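Local coordinates for Lmo0547 protein (Listeria monocytogenes, PDB 4R9N) that is probably a sugar-responsive transcriptional regulator of the SorC (DeoR-like) family, represented here by its putative sugar-binding domain, at residues A[78-86]-A[111-119]; A[142-152]-A[211-221]. All blocks are in the same frame, centred on the assembly; numbering follows the deposited sequence. Where two conformers were deposited one is given.

Interaction 1: residues A[78-86]-A[111-119]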
loop_
_atom_site.group_PDB
_atom_site.type_symbol
_atom_site.label_atom_id
_atom_site.label_comp_id
_atom_site.label_asym_id
_atom_site.label_seq_id
_atom_site.Cartn_x
_atom_site.Cartn_y
_atom_site.Cartn_z
ATOM N N LEU A 78 18.976 7.567 -2.561
ATOM C CA LEU A 78 17.549 7.360 -2.650
ATOM C C LEU A 78 16.795 8.501 -1.993
ATOM O O LEU A 78 17.283 9.037 -1.008
ATOM C CB LEU A 78 17.182 6.049 -1.927
ATOM C CG LEU A 78 15.700 5.600 -1.993
ATOM C CD1 LEU A 78 15.243 5.266 -3.391
ATOM C CD2 LEU A 78 15.491 4.333 -1.171
ATOM N N THR A 79 15.633 8.883 -2.505
ATOM C CA THR A 79 14.683 9.702 -1.737
ATOM C C THR A 79 13.396 8.926 -1.517
ATOM O O THR A 79 12.822 8.426 -2.472
ATOM C CB THR A 79 14.399 11.025 -2.468
ATOM O OG1 THR A 79 15.657 11.687 -2.633
ATOM C CG2 THR A 79 13.490 11.938 -1.687
ATOM N N ILE A 80 12.993 8.803 -0.252
ATOM C CA ILE A 80 11.745 8.110 0.166
ATOM C C ILE A 80 10.675 9.150 0.491
ATOM O O ILE A 80 10.956 10.122 1.237
ATOM C CB ILE A 80 12.016 7.249 1.418
ATOM C CG1 ILE A 80 13.176 6.329 1.162
ATOM C CG2 ILE A 80 10.787 6.398 1.784
ATOM C CD1 ILE A 80 13.561 5.565 2.417
ATOM N N ILE A 81 9.486 8.946 -0.064
ATOM C CA ILE A 81 8.381 9.896 0.003
ATOM C C ILE A 81 7.130 9.192 0.563
ATOM O O ILE A 81 6.670 8.186 0.006
ATOM C CB ILE A 81 7.974 10.393 -1.396
ATOM C CG1 ILE A 81 9.185 10.816 -2.224
ATOM C CG2 ILE A 81 6.896 11.481 -1.319
ATOM C CD1 ILE A 81 9.773 12.112 -1.790
ATOM N N PRO A 82 6.517 9.770 1.608
ATOM C CA PRO A 82 5.251 9.198 2.121
ATOM C C PRO A 82 4.131 9.562 1.158
ATOM O O PRO A 82 4.129 10.701 0.588
ATOM C CB PRO A 82 5.086 9.902 3.506
ATOM C CG PRO A 82 5.877 11.100 3.406
ATOM C CD PRO A 82 7.016 10.854 2.455
ATOM N N LEU A 83 3.243 8.612 0.906
ATOM C CA LEU A 83 2.200 8.806 -0.076
ATOM C C LEU A 83 0.866 9.216 0.605
ATOM O O LEU A 83 -0.147 9.343 -0.083
ATOM C CB LEU A 83 1.998 7.569 -0.890
ATOM C CG LEU A 83 3.209 7.190 -1.715
ATOM C CD1 LEU A 83 2.973 5.876 -2.431
ATOM C CD2 LEU A 83 3.632 8.257 -2.662
ATOM N N ILE A 84 0.875 9.349 1.939
ATOM C CA ILE A 84 -0.369 9.654 2.677
ATOM C C ILE A 84 0.062 10.384 3.943
ATOM O O ILE A 84 1.134 10.116 4.451
ATOM C CB ILE A 84 -1.179 8.397 3.022
ATOM C CG1 ILE A 84 -2.468 8.823 3.734
ATOM C CG2 ILE A 84 -0.420 7.361 3.827
ATOM C CD1 ILE A 84 -3.541 7.889 3.513
ATOM N N GLY A 85 -0.732 11.336 4.409
ATOM C CA GLY A 85 -0.401 12.090 5.629
ATOM C C GLY A 85 -0.612 11.272 6.920
ATOM O O GLY A 85 -0.977 10.151 6.869
ATOM N N GLY A 86 -0.457 11.963 8.053
ATOM C CA GLY A 86 -0.809 11.464 9.402
ATOM C C GLY A 86 0.409 11.565 10.317
ATOM O O GLY A 86 1.509 11.209 9.863
ATOM N N SER A 111 14.700 11.667 2.720
ATOM C CA SER A 111 13.224 11.423 2.870
ATOM C C SER A 111 12.532 12.735 2.975
ATOM O O SER A 111 13.191 13.768 3.304
ATOM C CB SER A 111 12.931 10.566 4.119
ATOM O OG SER A 111 13.369 11.223 5.295
ATOM N N LYS A 112 11.249 12.743 2.660
ATOM C CA LYS A 112 10.433 13.905 2.836
ATOM C C LYS A 112 9.377 13.569 3.867
ATOM O O LYS A 112 9.126 12.433 4.151
ATOM C CB LYS A 112 9.801 14.341 1.491
ATOM C CG LYS A 112 10.821 14.844 0.452
ATOM C CD LYS A 112 11.639 16.007 1.021
ATOM C CE LYS A 112 12.152 16.962 -0.050
ATOM N NZ LYS A 112 12.817 16.158 -1.102
ATOM N N TYR A 113 8.796 14.589 4.477
ATOM C CA TYR A 113 7.758 14.433 5.521
ATOM C C TYR A 113 6.499 15.060 4.957
ATOM O O TYR A 113 6.581 16.125 4.347
ATOM C CB TYR A 113 8.209 15.203 6.781
ATOM C CG TYR A 113 7.486 14.824 8.063
ATOM C CD1 TYR A 113 7.863 13.703 8.795
ATOM C CD2 TYR A 113 6.424 15.620 8.569
ATOM C CE1 TYR A 113 7.200 13.382 9.983
ATOM C CE2 TYR A 113 5.755 15.280 9.734
ATOM C CZ TYR A 113 6.162 14.146 10.414
ATOM O OH TYR A 113 5.498 13.736 11.499
ATOM N N LEU A 114 5.358 14.448 5.176
ATOM C CA LEU A 114 4.117 15.010 4.714
ATOM C C LEU A 114 3.537 15.702 5.938
ATOM O O LEU A 114 3.026 15.082 6.782
ATOM C CB LEU A 114 3.244 13.909 4.097
ATOM C CG LEU A 114 2.083 14.289 3.254
ATOM C CD1 LEU A 114 2.357 15.508 2.352
ATOM C CD2 LEU A 114 1.627 13.117 2.421
ATOM N N TYR A 115 3.716 17.020 6.004
ATOM C CA TYR A 115 3.288 17.837 7.131
ATOM C C TYR A 115 1.716 18.025 7.192
ATOM O O TYR A 115 1.228 19.177 6.992
ATOM C CB TYR A 115 4.081 19.183 7.045
ATOM C CG TYR A 115 5.627 19.059 7.304
ATOM C CD1 TYR A 115 6.114 18.485 8.468
ATOM C CD2 TYR A 115 6.564 19.529 6.407
ATOM C CE1 TYR A 115 7.480 18.357 8.716
ATOM C CE2 TYR A 115 7.954 19.400 6.645
ATOM C CZ TYR A 115 8.404 18.803 7.801
ATOM O OH TYR A 115 9.765 18.640 8.083
ATOM N N ALA A 116 0.931 16.941 7.427
ATOM C CA ALA A 116 -0.564 17.025 7.328
ATOM C C ALA A 116 -1.226 15.756 7.818
ATOM O O ALA A 116 -0.586 14.691 7.802
ATOM C CB ALA A 116 -0.980 17.309 5.890
ATOM N N PRO A 117 -2.488 15.837 8.266
ATOM C CA PRO A 117 -3.241 14.609 8.619
ATOM C C PRO A 117 -3.671 13.804 7.374
ATOM O O PRO A 117 -3.795 14.381 6.296
ATOM C CB PRO A 117 -4.511 15.143 9.315
ATOM C CG PRO A 117 -4.393 16.587 9.355
ATOM C CD PRO A 117 -3.352 17.037 8.379
ATOM N N ALA A 118 -3.924 12.498 7.501
ATOM C CA ALA A 118 -4.430 11.748 6.367
ATOM C C ALA A 118 -5.836 12.132 5.923
ATOM O O ALA A 118 -6.157 12.104 4.724
ATOM C CB ALA A 118 -4.435 10.257 6.711
ATOM N N LEU A 119 -6.712 12.363 6.913
ATOM C CA LEU A 119 -8.155 12.506 6.650
ATOM C C LEU A 119 -8.546 13.771 7.352
ATOM O O LEU A 119 -8.380 13.846 8.569
ATOM C CB LEU A 119 -8.978 11.314 7.191
ATOM C CG LEU A 119 -10.528 11.419 7.074
ATOM C CD1 LEU A 119 -10.932 11.630 5.646
ATOM C CD2 LEU A 119 -11.226 10.187 7.616
#

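Interaction 2: residues A[142-152]-A[211-221]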
loop_
_atom_site.group_PDB
_atom_site.type_symbol
_atom_site.label_atom_id
_atom_site.label_comp_id
_atom_site.label_asym_id
_atom_site.label_seq_id
_atom_site.Cartn_x
_atom_site.Cartn_y
_atom_site.Cartn_z
ATOM N N GLY A 142 5.435 12.630 -4.602
ATOM C CA GLY A 142 4.841 11.277 -4.517
ATOM C C GLY A 142 4.364 10.776 -5.876
ATOM O O GLY A 142 4.398 9.568 -6.186
ATOM N N LYS A 143 3.840 11.709 -6.681
ATOM C CA LYS A 143 3.229 11.328 -7.942
ATOM C C LYS A 143 4.282 10.881 -8.893
ATOM O O LYS A 143 3.971 10.144 -9.840
ATOM C CB LYS A 143 2.411 12.477 -8.550
ATOM C CG LYS A 143 1.202 12.898 -7.752
ATOM C CD LYS A 143 0.551 14.182 -8.313
ATOM C CE LYS A 143 -0.364 14.848 -7.287
ATOM N NZ LYS A 143 -1.199 15.965 -7.847
ATOM N N THR A 144 5.502 11.332 -8.690
ATOM C CA THR A 144 6.608 11.029 -9.616
ATOM C C THR A 144 7.582 9.998 -9.178
ATOM O O THR A 144 8.621 9.809 -9.792
ATOM C CB THR A 144 7.300 12.340 -10.024
ATOM O OG1 THR A 144 7.866 12.964 -8.873
ATOM C CG2 THR A 144 6.302 13.248 -10.661
ATOM N N VAL A 145 7.275 9.219 -8.127
ATOM C CA VAL A 145 8.240 8.204 -7.679
ATOM C C VAL A 145 8.402 7.131 -8.724
ATOM O O VAL A 145 7.474 6.876 -9.487
ATOM C CB VAL A 145 7.869 7.578 -6.286
ATOM C CG1 VAL A 145 7.864 8.671 -5.188
ATOM C CG2 VAL A 145 6.522 6.894 -6.354
ATOM N N ASP A 146 9.569 6.499 -8.735
ATOM C CA ASP A 146 9.889 5.411 -9.669
ATOM C C ASP A 146 9.058 4.172 -9.301
ATOM O O ASP A 146 8.679 3.344 -10.158
ATOM C CB ASP A 146 11.367 5.034 -9.566
ATOM C CG ASP A 146 12.340 6.069 -10.198
ATOM O OD1 ASP A 146 11.961 6.940 -11.005
ATOM O OD2 ASP A 146 13.517 6.017 -9.800
HETATM N N MSE A 147 8.927 3.969 -7.982
HETATM C CA MSE A 147 8.187 2.811 -7.466
HETATM C C MSE A 147 7.460 3.119 -6.231
HETATM O O MSE A 147 7.899 3.962 -5.453
HETATM C CB MSE A 147 9.293 1.758 -7.173
HETATM C CG MSE A 147 9.056 0.640 -6.220
HETATM SE SE MSE A 147 10.859 -0.286 -6.042
HETATM C CE MSE A 147 9.828 -1.448 -5.045
ATOM N N ALA A 148 6.403 2.345 -5.933
ATOM C CA ALA A 148 5.623 2.609 -4.697
ATOM C C ALA A 148 5.323 1.253 -4.055
ATOM O O ALA A 148 5.127 0.273 -4.778
ATOM C CB ALA A 148 4.349 3.342 -5.017
ATOM N N ILE A 149 5.284 1.207 -2.733
ATOM C CA ILE A 149 4.914 0.008 -1.998
ATOM C C ILE A 149 3.658 0.339 -1.218
ATOM O O ILE A 149 3.628 1.296 -0.431
ATOM C CB ILE A 149 6.008 -0.442 -1.068
ATOM C CG1 ILE A 149 7.265 -0.704 -1.924
ATOM C CG2 ILE A 149 5.536 -1.660 -0.223
ATOM C CD1 ILE A 149 8.496 -1.076 -1.111
ATOM N N VAL A 150 2.617 -0.473 -1.424
ATOM C CA VAL A 150 1.309 -0.231 -0.798
ATOM C C VAL A 150 0.797 -1.553 -0.196
ATOM O O VAL A 150 1.217 -2.656 -0.598
ATOM C CB VAL A 150 0.266 0.348 -1.789
ATOM C CG1 VAL A 150 0.727 1.637 -2.379
ATOM C CG2 VAL A 150 -0.052 -0.674 -2.865
ATOM N N GLY A 151 -0.099 -1.418 0.782
ATOM C CA GLY A 151 -0.939 -2.541 1.256
ATOM C C GLY A 151 -2.308 -2.514 0.577
ATOM O O GLY A 151 -2.746 -1.507 0.040
ATOM N N VAL A 152 -3.053 -3.599 0.674
ATOM C CA VAL A 152 -4.414 -3.598 0.170
ATOM C C VAL A 152 -5.276 -4.032 1.362
ATOM O O VAL A 152 -4.950 -4.998 2.064
ATOM C CB VAL A 152 -4.647 -4.568 -1.010
ATOM C CG1 VAL A 152 -6.100 -4.471 -1.500
ATOM C CG2 VAL A 152 -3.690 -4.290 -2.128
ATOM N N GLU A 211 -3.529 8.479 -9.688
ATOM C CA GLU A 211 -2.123 8.812 -9.554
ATOM C C GLU A 211 -1.274 7.580 -9.348
ATOM O O GLU A 211 -0.213 7.483 -9.896
ATOM C CB GLU A 211 -1.910 9.783 -8.455
ATOM C CG GLU A 211 -2.387 11.176 -8.857
ATOM C CD GLU A 211 -2.687 12.119 -7.719
ATOM O OE1 GLU A 211 -2.503 11.778 -6.524
ATOM O OE2 GLU A 211 -3.184 13.229 -8.069
ATOM N N LEU A 212 -1.751 6.635 -8.531
ATOM C CA LEU A 212 -1.035 5.423 -8.290
ATOM C C LEU A 212 -0.877 4.611 -9.583
ATOM O O LEU A 212 0.180 4.014 -9.832
ATOM C CB LEU A 212 -1.760 4.585 -7.226
ATOM C CG LEU A 212 -1.135 3.253 -6.794
ATOM C CD1 LEU A 212 0.095 3.503 -5.937
ATOM C CD2 LEU A 212 -2.154 2.371 -6.080
ATOM N N LYS A 213 -1.922 4.591 -10.400
ATOM C CA LYS A 213 -1.883 3.859 -11.624
ATOM C C LYS A 213 -0.811 4.417 -12.597
ATOM O O LYS A 213 -0.304 3.688 -13.417
ATOM C CB LYS A 213 -3.273 3.863 -12.260
ATOM C CG LYS A 213 -3.480 2.711 -13.209
ATOM C CD LYS A 213 -4.909 2.634 -13.720
ATOM C CE LYS A 213 -5.060 1.444 -14.678
ATOM N NZ LYS A 213 -4.154 1.538 -15.861
ATOM N N ASN A 214 -0.417 5.660 -12.453
ATOM C CA ASN A 214 0.606 6.241 -13.277
ATOM C C ASN A 214 2.045 5.986 -12.787
ATOM O O ASN A 214 3.001 6.287 -13.483
ATOM C CB ASN A 214 0.353 7.722 -13.447
ATOM C CG ASN A 214 -0.754 8.012 -14.432
ATOM O OD1 ASN A 214 -0.988 7.262 -15.404
ATOM N ND2 ASN A 214 -1.421 9.125 -14.215
ATOM N N ILE A 215 2.202 5.427 -11.609
ATOM C CA ILE A 215 3.545 5.128 -11.102
ATOM C C ILE A 215 4.038 3.878 -11.858
ATOM O O ILE A 215 3.284 2.945 -12.014
ATOM C CB ILE A 215 3.521 4.915 -9.573
ATOM C CG1 ILE A 215 3.294 6.249 -8.864
ATOM C CG2 ILE A 215 4.819 4.321 -9.060
ATOM C CD1 ILE A 215 3.057 6.094 -7.363
ATOM N N PRO A 216 5.294 3.886 -12.343
ATOM C CA PRO A 216 5.746 2.787 -13.211
ATOM C C PRO A 216 5.668 1.427 -12.561
ATOM O O PRO A 216 5.272 0.457 -13.266
ATOM C CB PRO A 216 7.196 3.149 -13.540
ATOM C CG PRO A 216 7.215 4.621 -13.469
ATOM C CD PRO A 216 6.238 5.017 -12.392
ATOM N N THR A 217 6.053 1.326 -11.288
ATOM C CA THR A 217 5.999 0.044 -10.598
ATOM C C THR A 217 5.352 0.208 -9.250
ATOM O O THR A 217 5.938 0.794 -8.316
ATOM C CB THR A 217 7.374 -0.591 -10.394
ATOM O OG1 THR A 217 8.086 -0.680 -11.655
ATOM C CG2 THR A 217 7.267 -1.977 -9.710
ATOM N N VAL A 218 4.180 -0.347 -9.092
ATOM C CA VAL A 218 3.487 -0.319 -7.804
ATOM C C VAL A 218 3.519 -1.771 -7.281
ATOM O O VAL A 218 3.055 -2.711 -7.963
ATOM C CB VAL A 218 2.025 0.136 -7.937
ATOM C CG1 VAL A 218 1.268 -0.085 -6.622
ATOM C CG2 VAL A 218 1.973 1.573 -8.385
ATOM N N VAL A 219 4.093 -1.931 -6.087
ATOM C CA VAL A 219 4.185 -3.196 -5.441
ATOM C C VAL A 219 3.178 -3.284 -4.321
ATOM O O VAL A 219 3.115 -2.358 -3.501
ATOM C CB VAL A 219 5.560 -3.345 -4.796
ATOM C CG1 VAL A 219 5.641 -4.712 -4.143
ATOM C CG2 VAL A 219 6.628 -3.164 -5.843
ATOM N N ALA A 220 2.372 -4.331 -4.303
ATOM C CA ALA A 220 1.444 -4.551 -3.219
ATOM C C ALA A 220 1.799 -5.787 -2.419
ATOM O O ALA A 220 2.200 -6.899 -2.971
ATOM C CB ALA A 220 0.036 -4.644 -3.754
ATOM N N LEU A 221 1.690 -5.608 -1.116
ATOM C CA LEU A 221 1.892 -6.667 -0.126
ATOM C C LEU A 221 0.544 -6.979 0.494
ATOM O O LEU A 221 -0.066 -6.062 1.025
ATOM C CB LEU A 221 2.771 -6.100 0.990
ATOM C CG LEU A 221 4.285 -6.052 0.894
ATOM C CD1 LEU A 221 4.805 -5.735 -0.474
ATOM C CD2 LEU A 221 4.866 -5.091 1.929
HETATM O O HOH W 1 1.342 9.590 -10.461
HETATM O O HOH W 2 -3.206 14.660 -10.257
HETATM O O HOH W 3 10.120 1.384 -11.343
HETATM O O HOH W 4 -1.817 -5.361 3.002
#

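Interaction 1: residues A[78-86]-A[111-119]
Edge-strand pairing that gives way to loop packing is the nature of this contact: I80 meets S111 and K112 at the last parallel rung of a Rossmann-like sheet, where strand 79-82 lies beside the short outermost strand 110-111. The rung is marked by K112 N, which donates to I80 O at 3.0 Å, nearly straight onto the oxygen with a C=O...N angle of 168°. The same oxygen also receives the CA-H of S111, so two donors share it. Beyond this point the chains stop pairing as strands. P82 breaks the ladder, since a proline has no N-H to offer, and its CD sits 3.1 Å from K112 O while its CG meets L114 CB at 3.9 Å.

L114 then fills the angle between the chains. With CG anti to the backbone N (chi1 -165°), its CD2 is carried inward over the backbone joining I84 to G85, 3.5 Å from I84 C. I81 starts out pointing away from the 111-119 chain, but its CD1 comes back to lie beside the bent side chain of K112, touching its CG at 3.7 Å; V138 of helix 133-143 covers both I81 and L114. The loops meet again where G86 N donates to A116 O at 2.7 Å, within the carbonyl plane, and A118 CB rests 3.8 Å from I84 CG1. G85 CA comes within 3.4 Å of A116 O, a main-chain to main-chain approach. N97 of helix 96-107 ties the two loops together by bonding both L114 N and G86 O.

Two backbone hydrogen bonds, one at each end, thus bracket an apolar middle of P82, L114 and I84, and at G85 and G86 the loops meet through main-chain atoms.

Interaction 2: residues A[142-152]-A[211-221]
A148 and V150 lie at the centre of a parallel ladder between strands 147-151 and 217-221. A148 N donates to T217 O and A148 O accepts V219 N, the latter at 2.8 Å and almost perfectly straight (179° at the hydrogen); V150 does the same with V219 O and L221 N. On one face of the sheet I215 CD1 is wedged between V145 CG2 (3.7 Å) and A148 CB (3.8 Å), and V150 CG2 meets V218 CG1 at 4.0 Å. On the other, with CG anti to the backbone N (chi1 159°) and the chain extended, M147, a selenomethionine, carries CE to V219 CG2 at 3.7 Å. These are neighbouring strands in the middle of the Rossmann-like parallel sheet, each entered from a preceding helix, 133-143 or 209-213.

A water and a weak ion pair bridge the ends of the two helices. Water 1 donates to both K143 O and E211 O, while K143 NZ makes a long, weak salt bridge to E211 OE2 (3.4 Å). K143 is also paired with E140, and S208 N holds E211 OE1. Further out, K53 binds the carboxylate of D146, R48 and I49 of helix 30-49 pack on M147, and I184 of strand 180-184 backs V150.

Overall arrangement
Interactions 1 and 2 occupy two regions of a single seven-stranded parallel sheet, with centres about 14 Å apart. Interaction 1 lies at the border formed by strand 110-111, interaction 2 in the middle, and strand 54-57 separates their strands 79-82 and 147-151. They follow in series along the chain: both segments of interaction 1 precede both segments of interaction 2. Helix 133-143 connects them, for its end at G142 packs on L83 and I81, while L83 CD1 also reaches A148 CB at 3.9 Å. The buried centre and the partly buried margin of the sheet are therefore in direct contact, and both belong to the putative sugar-binding domain.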